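Long-range contacts in beta-alanyl-CoA:ammonia lyase 2 (Clostridium propionicum, PDB 4MTU), which probably acts as a lyase that releases ammonia from beta-alanyl-CoA, and binds a zinc ion: residues K5-H9 / D35-L40; V42-D47 / N128-E134. Where two conformers were deposited one is given. Numbering follows the deposited sequence.

Contact 1: K5-H9 / D35-L40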
loop_
_atom_site.group_PDB
_atom_site.type_symbol
_atom_site.label_atom_id
_atom_site.label_comp_id
_atom_site.label_asym_id
_atom_site.label_seq_id
_atom_site.Cartn_x
_atom_site.Cartn_y
_atom_site.Cartn_z
ATOM N N LYS A 5 7.737 -28.487 -6.709
ATOM C CA LYS A 5 8.078 -27.344 -5.886
ATOM C C LYS A 5 7.533 -26.095 -6.558
ATOM O O LYS A 5 7.738 -25.906 -7.747
ATOM C CB LYS A 5 9.588 -27.323 -5.686
ATOM C CG LYS A 5 10.144 -26.267 -4.768
ATOM C CD LYS A 5 11.672 -26.434 -4.562
ATOM C CE LYS A 5 12.103 -27.726 -3.899
ATOM N NZ LYS A 5 13.556 -27.847 -3.461
ATOM N N VAL A 6 6.904 -25.211 -5.823
ATOM C CA VAL A 6 6.458 -23.913 -6.294
ATOM C C VAL A 6 7.525 -22.890 -5.861
ATOM O O VAL A 6 8.006 -22.883 -4.745
ATOM C CB VAL A 6 5.113 -23.556 -5.731
ATOM C CG1 VAL A 6 4.771 -22.093 -5.904
ATOM C CG2 VAL A 6 4.046 -24.448 -6.410
ATOM N N VAL A 7 7.869 -22.016 -6.813
ATOM C CA VAL A 7 8.891 -20.981 -6.605
ATOM C C VAL A 7 8.303 -19.620 -6.943
ATOM O O VAL A 7 7.931 -19.367 -8.077
ATOM C CB VAL A 7 10.113 -21.248 -7.462
ATOM C CG1 VAL A 7 11.158 -20.135 -7.371
ATOM C CG2 VAL A 7 10.759 -22.589 -7.122
ATOM N N HIS A 8 8.127 -18.773 -5.939
ATOM C CA HIS A 8 7.839 -17.374 -6.160
ATOM C C HIS A 8 9.174 -16.616 -6.225
ATOM O O HIS A 8 10.153 -17.028 -5.603
ATOM C CB HIS A 8 6.913 -16.825 -5.075
ATOM C CG HIS A 8 5.516 -17.311 -5.154
ATOM N ND1 HIS A 8 4.476 -16.690 -4.491
ATOM C CD2 HIS A 8 5.024 -18.401 -5.817
ATOM C CE1 HIS A 8 3.388 -17.364 -4.784
ATOM N NE2 HIS A 8 3.658 -18.424 -5.568
ATOM N N HIS A 9 9.172 -15.510 -6.941
ATOM C CA HIS A 9 10.381 -14.744 -7.161
ATOM C C HIS A 9 9.952 -13.332 -7.426
ATOM O O HIS A 9 9.135 -13.086 -8.315
ATOM C CB HIS A 9 11.167 -15.410 -8.306
ATOM C CG HIS A 9 12.449 -14.732 -8.732
ATOM N ND1 HIS A 9 13.625 -15.406 -8.874
ATOM C CD2 HIS A 9 12.745 -13.479 -9.062
ATOM C CE1 HIS A 9 14.592 -14.521 -9.300
ATOM N NE2 HIS A 9 14.040 -13.322 -9.428
ATOM N N ASP A 35 1.140 -17.179 0.149
ATOM C CA ASP A 35 0.747 -17.237 -1.267
ATOM C C ASP A 35 1.314 -18.473 -1.971
ATOM O O ASP A 35 0.663 -19.058 -2.829
ATOM C CB ASP A 35 1.143 -15.975 -1.978
ATOM C CG ASP A 35 0.427 -14.720 -1.564
ATOM O OD1 ASP A 35 -0.539 -14.827 -0.733
ATOM O OD2 ASP A 35 0.822 -13.643 -2.095
ATOM N N VAL A 36 2.539 -18.898 -1.595
ATOM C CA VAL A 36 3.101 -20.143 -2.106
ATOM C C VAL A 36 2.221 -21.323 -1.689
ATOM O O VAL A 36 1.890 -22.204 -2.481
ATOM C CB VAL A 36 4.564 -20.335 -1.600
ATOM C CG1 VAL A 36 5.093 -21.697 -1.980
ATOM C CG2 VAL A 36 5.467 -19.252 -2.183
ATOM N N GLY A 37 1.868 -21.353 -0.401
ATOM C CA GLY A 37 0.992 -22.405 0.109
ATOM C C GLY A 37 -0.357 -22.416 -0.635
ATOM O O GLY A 37 -0.873 -23.495 -0.972
ATOM N N THR A 38 -0.923 -21.243 -0.865
ATOM C CA THR A 38 -2.186 -21.170 -1.595
ATOM C C THR A 38 -2.017 -21.839 -2.956
ATOM O O THR A 38 -2.866 -22.617 -3.400
ATOM C CB THR A 38 -2.614 -19.701 -1.764
ATOM O OG1 THR A 38 -2.833 -19.126 -0.458
ATOM C CG2 THR A 38 -3.906 -19.601 -2.556
ATOM N N GLU A 39 -0.925 -21.514 -3.676
ATOM C CA GLU A 39 -0.725 -22.064 -5.014
ATOM C C GLU A 39 -0.658 -23.595 -4.946
ATOM O O GLU A 39 -1.255 -24.312 -5.781
ATOM C CB GLU A 39 0.547 -21.481 -5.632
ATOM C CG GLU A 39 0.609 -21.711 -7.126
ATOM C CD GLU A 39 1.776 -21.061 -7.836
ATOM O OE1 GLU A 39 2.376 -20.122 -7.321
ATOM O OE2 GLU A 39 2.055 -21.485 -8.999
ATOM N N LEU A 40 0.071 -24.142 -3.974
ATOM C CA LEU A 40 0.146 -25.577 -3.777
ATOM C C LEU A 40 -1.264 -26.212 -3.551
ATOM O O LEU A 40 -1.527 -27.288 -4.072
ATOM C CB LEU A 40 1.042 -25.933 -2.599
ATOM C CG LEU A 40 2.542 -25.632 -2.768
ATOM C CD1 LEU A 40 3.252 -25.708 -1.440
ATOM C CD2 LEU A 40 3.162 -26.615 -3.736
#
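Strand 5-9 packs against helix 35-40 with the two N-to-C directions at 142°, the axes of the segments approaching to 8.8 Å; the CA atoms nearest each other are those of Val6 and Val36, 6.6 Å apart. In an extended strand every second side chain faces the same way, so Val6 and His8 point at the helix.

The apolar part is small and tight. Val6 uses its two methyls in different directions: CG1 meets Val36 CG1 at 4.0 Å, and CG2 meets Leu40 CD2 at 3.6 Å. Branched valine suits both a strand and this narrow gap, while the longer Leu40 reaches in from the side of the helix. Val36 CG2 sits over one face of the His8 imidazole, 3.5 Å from the ring centroid and 11° off its normal, a CH-pi contact.

The polar part is one buried hydrogen bond, from His8 NE2 to Glu39 OE1 at 2.8 Å, with OE1 near the ring plane. Glu39 is long enough to reach the strand and is well satisfied there: its OE2 also bonds Tyr43 OH, and its OE1 accepts from His9 NE2 of the second subunit. His8 ND1 bonds Gln32.

A long helix, the "sausage" 27-45, wrapped by a five-stranded antiparallel "bun" of strand order 1-3-4-5-2, to which strand 4-11 belongs, is the hot dog fold.

Contact 2: V42-D47 / N128-E134; sequences VYVDGD and NQRGPQE. With ZN (zinc ion), chain B.
Val42 to Val44 lie in the C-terminal part of helix 27-45; Gly46 N bonds Val42 O at 2.9 Å, but Gly46 turns to phi/psi 72/29. Across it runs the irregular segment 128-134, antiparallel, pairing by CA distance Tyr43 with Gln133 (4.8 Å), Val44 with Pro132 (4.5 Å) and Asp45 with Gly131 (4.3 Å). Backbone bonds fix this register: Gln133 N to Tyr43 O, 2.8 Å, and Arg130 N to Asp45 O, 2.9 Å. A CB on Gly46 would clash with Gln133 NE2; at Gly131 (82/172) one would jam against the preceding carbonyl O.

A carboxylate at the helix end can chelate a metal: Asp45 (chi1 -93°, chi2 132°) binds the zinc through OD1 at 2.3 Å and OD2 at 2.1 Å. OD1 also bonds Tyr83 OH, and OD2 accepts a weak bond from Gly131 N, 2.9 Å. His142 and waters 1, 3 and 4 complete the site, at the C-terminal end of the hot dog helix. Water 1 donates to Val44 O (2.8 Å) and water 3 to Gln129 OE1 (2.6 Å); Gln129 (m, t, 20°) turns NE2 to Ile124 O.

Arg130 (m, t, m, 120°) bonds Gly46 O through NE, 2.9 Å, and NH2, 3.2 Å; NH2 also reaches Ala106 O of the second subunit. Gln133 (m, m, -47°) folds NE2 onto Gly131 O, 2.9 Å, its OE1 bonding Thr107 of that subunit. Glu134 (t, m, -11°) lays CG over the Tyr43 ring (m, -23°), 4.1 Å from the centroid. Water 2 donates to Asp47 OD2 (t, -87°) and Asn128 O, 2.7 Å each; OD2 also bonds Thr104 of that subunit.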
loop_
_atom_site.group_PDB
_atom_site.type_symbol
_atom_site.label_atom_id
_atom_site.label_comp_id
_atom_site.label_asym_id
_atom_site.label_seq_id
_atom_site.Cartn_x
_atom_site.Cartn_y
_atom_site.Cartn_z
ATOM N N VAL A 42 -4.201 -24.952 -4.516
ATOM C CA VAL A 42 -4.917 -24.897 -5.782
ATOM C C VAL A 42 -4.566 -26.119 -6.624
ATOM O O VAL A 42 -5.431 -26.778 -7.219
ATOM C CB VAL A 42 -4.602 -23.566 -6.536
ATOM C CG1 VAL A 42 -5.199 -23.613 -7.952
ATOM C CG2 VAL A 42 -5.131 -22.375 -5.731
ATOM N N TYR A 43 -3.274 -26.406 -6.707
ATOM C CA TYR A 43 -2.830 -27.524 -7.537
ATOM C C TYR A 43 -3.210 -28.909 -7.007
ATOM O O TYR A 43 -3.523 -29.800 -7.777
ATOM C CB TYR A 43 -1.316 -27.454 -7.763
ATOM C CG TYR A 43 -0.849 -26.248 -8.523
ATOM C CD1 TYR A 43 -1.664 -25.522 -9.384
ATOM C CD2 TYR A 43 0.467 -25.790 -8.385
ATOM C CE1 TYR A 43 -1.228 -24.413 -10.060
ATOM C CE2 TYR A 43 0.894 -24.686 -9.069
ATOM C CZ TYR A 43 0.077 -23.987 -9.909
ATOM O OH TYR A 43 0.496 -22.855 -10.565
ATOM N N VAL A 44 -3.172 -29.083 -5.690
ATOM C CA VAL A 44 -3.413 -30.425 -5.135
ATOM C C VAL A 44 -4.896 -30.740 -5.032
ATOM O O VAL A 44 -5.285 -31.915 -5.132
ATOM C CB VAL A 44 -2.681 -30.625 -3.778
ATOM C CG1 VAL A 44 -3.378 -29.960 -2.646
ATOM C CG2 VAL A 44 -2.472 -32.127 -3.570
ATOM N N ASP A 45 -5.749 -29.737 -4.798
ATOM C CA ASP A 45 -7.178 -30.010 -4.547
ATOM C C ASP A 45 -8.110 -28.895 -4.994
ATOM O O ASP A 45 -9.309 -28.961 -4.660
ATOM C CB ASP A 45 -7.439 -30.495 -3.148
ATOM C CG ASP A 45 -7.445 -31.986 -2.955
ATOM O OD1 ASP A 45 -6.814 -32.526 -2.032
ATOM O OD2 ASP A 45 -8.084 -32.703 -3.794
ATOM N N GLY A 46 -7.660 -27.918 -5.756
ATOM C CA GLY A 46 -8.579 -27.029 -6.420
ATOM C C GLY A 46 -9.318 -26.035 -5.540
ATOM O O GLY A 46 -10.423 -25.596 -5.914
ATOM N N ASP A 47 -8.707 -25.624 -4.436
ATOM C CA ASP A 47 -9.301 -24.663 -3.511
ATOM C C ASP A 47 -8.174 -23.782 -2.956
ATOM O O ASP A 47 -7.064 -24.296 -2.774
ATOM C CB ASP A 47 -10.020 -25.397 -2.397
ATOM C CG ASP A 47 -10.915 -24.496 -1.577
ATOM O OD1 ASP A 47 -10.421 -23.875 -0.587
ATOM O OD2 ASP A 47 -12.122 -24.370 -1.899
ATOM N N ASN A 128 -14.912 -29.377 0.064
ATOM C CA ASN A 128 -14.344 -28.431 -0.837
ATOM C C ASN A 128 -13.156 -28.981 -1.625
ATOM O O ASN A 128 -12.628 -28.260 -2.509
ATOM C CB ASN A 128 -13.857 -27.168 -0.122
ATOM C CG ASN A 128 -15.022 -26.376 0.446
ATOM O OD1 ASN A 128 -16.073 -26.296 -0.162
ATOM N ND2 ASN A 128 -14.822 -25.890 1.652
ATOM N N GLN A 129 -12.708 -30.200 -1.371
ATOM C CA GLN A 129 -11.606 -30.780 -2.137
ATOM C C GLN A 129 -12.134 -31.245 -3.514
ATOM O O GLN A 129 -13.195 -31.851 -3.636
ATOM C CB GLN A 129 -10.991 -31.943 -1.415
ATOM C CG GLN A 129 -10.304 -31.529 -0.105
ATOM C CD GLN A 129 -9.811 -32.664 0.748
ATOM O OE1 GLN A 129 -9.621 -33.801 0.257
ATOM N NE2 GLN A 129 -9.493 -32.422 1.996
ATOM N N ARG A 130 -11.375 -30.929 -4.555
ATOM C CA ARG A 130 -11.795 -31.174 -5.940
ATOM C C ARG A 130 -10.866 -32.053 -6.709
ATOM O O ARG A 130 -11.060 -32.276 -7.902
ATOM C CB ARG A 130 -12.077 -29.856 -6.686
ATOM C CG ARG A 130 -13.073 -28.976 -5.949
ATOM C CD ARG A 130 -13.633 -27.840 -6.758
ATOM N NE ARG A 130 -12.541 -27.033 -7.355
ATOM C CZ ARG A 130 -12.330 -26.824 -8.615
ATOM N NH1 ARG A 130 -13.131 -27.234 -9.589
ATOM N NH2 ARG A 130 -11.261 -26.100 -9.005
ATOM N N GLY A 131 -9.827 -32.579 -6.063
ATOM C CA GLY A 131 -8.825 -33.378 -6.714
ATOM C C GLY A 131 -7.755 -32.479 -7.422
ATOM O O GLY A 131 -7.867 -31.256 -7.504
ATOM N N PRO A 132 -6.729 -33.129 -7.892
ATOM C CA PRO A 132 -5.592 -32.399 -8.488
ATOM C C PRO A 132 -6.033 -31.571 -9.688
ATOM O O PRO A 132 -6.878 -31.964 -10.483
ATOM C CB PRO A 132 -4.596 -33.463 -8.855
ATOM C CG PRO A 132 -4.917 -34.639 -8.026
ATOM C CD PRO A 132 -6.419 -34.570 -7.804
ATOM N N GLN A 133 -5.375 -30.389 -9.833
ATOM C CA GLN A 133 -5.664 -29.465 -10.872
ATOM C C GLN A 133 -4.525 -29.230 -11.850
ATOM O O GLN A 133 -4.671 -28.533 -12.844
ATOM C CB GLN A 133 -6.094 -28.086 -10.317
ATOM C CG GLN A 133 -7.289 -28.195 -9.378
ATOM C CD GLN A 133 -8.572 -28.609 -10.062
ATOM O OE1 GLN A 133 -8.929 -28.070 -11.110
ATOM N NE2 GLN A 133 -9.234 -29.582 -9.455
ATOM N N GLU A 134 -3.337 -29.708 -11.516
ATOM C CA GLU A 134 -2.074 -29.450 -12.214
ATOM C C GLU A 134 -1.404 -30.827 -12.371
ATOM O O GLU A 134 -1.408 -31.635 -11.420
ATOM C CB GLU A 134 -1.242 -28.429 -11.514
ATOM C CG GLU A 134 -0.166 -27.765 -12.347
ATOM C CD GLU A 134 1.143 -28.525 -12.441
ATOM O OE1 GLU A 134 1.366 -29.500 -11.703
ATOM O OE2 GLU A 134 2.019 -28.079 -13.257
HETATM ZN ZN ZN B . -7.467 -34.565 -2.934
HETATM O O HOH W 1 -5.637 -34.472 -4.080
HETATM O O HOH W 2 -13.389 -25.947 -3.672
HETATM O O HOH W 3 -9.419 -34.789 -2.168
HETATM O O HOH W 4 -8.011 -35.973 -4.391
#

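Both contacts use helix 27-45: contact 1 takes its middle and contact 2 its C-terminal end, their centres 14 Å apart. Contact 1 lies in the core, its centre about 6 Å from the centre of the chain, where the sheet meets the helix through side chains and one polar pair. Contact 2, about 19 Å out and partly exposed, holds a loop mainly through backbone groups and the Arg130 guanidinium, with the zinc bound by Asp45 and linked to the loop through a water, as suits a helix end with carbonyls left to satisfy. They touch where Val6 CG2 lies 4.1 Å from Tyr43 CE2. The second subunit borders both.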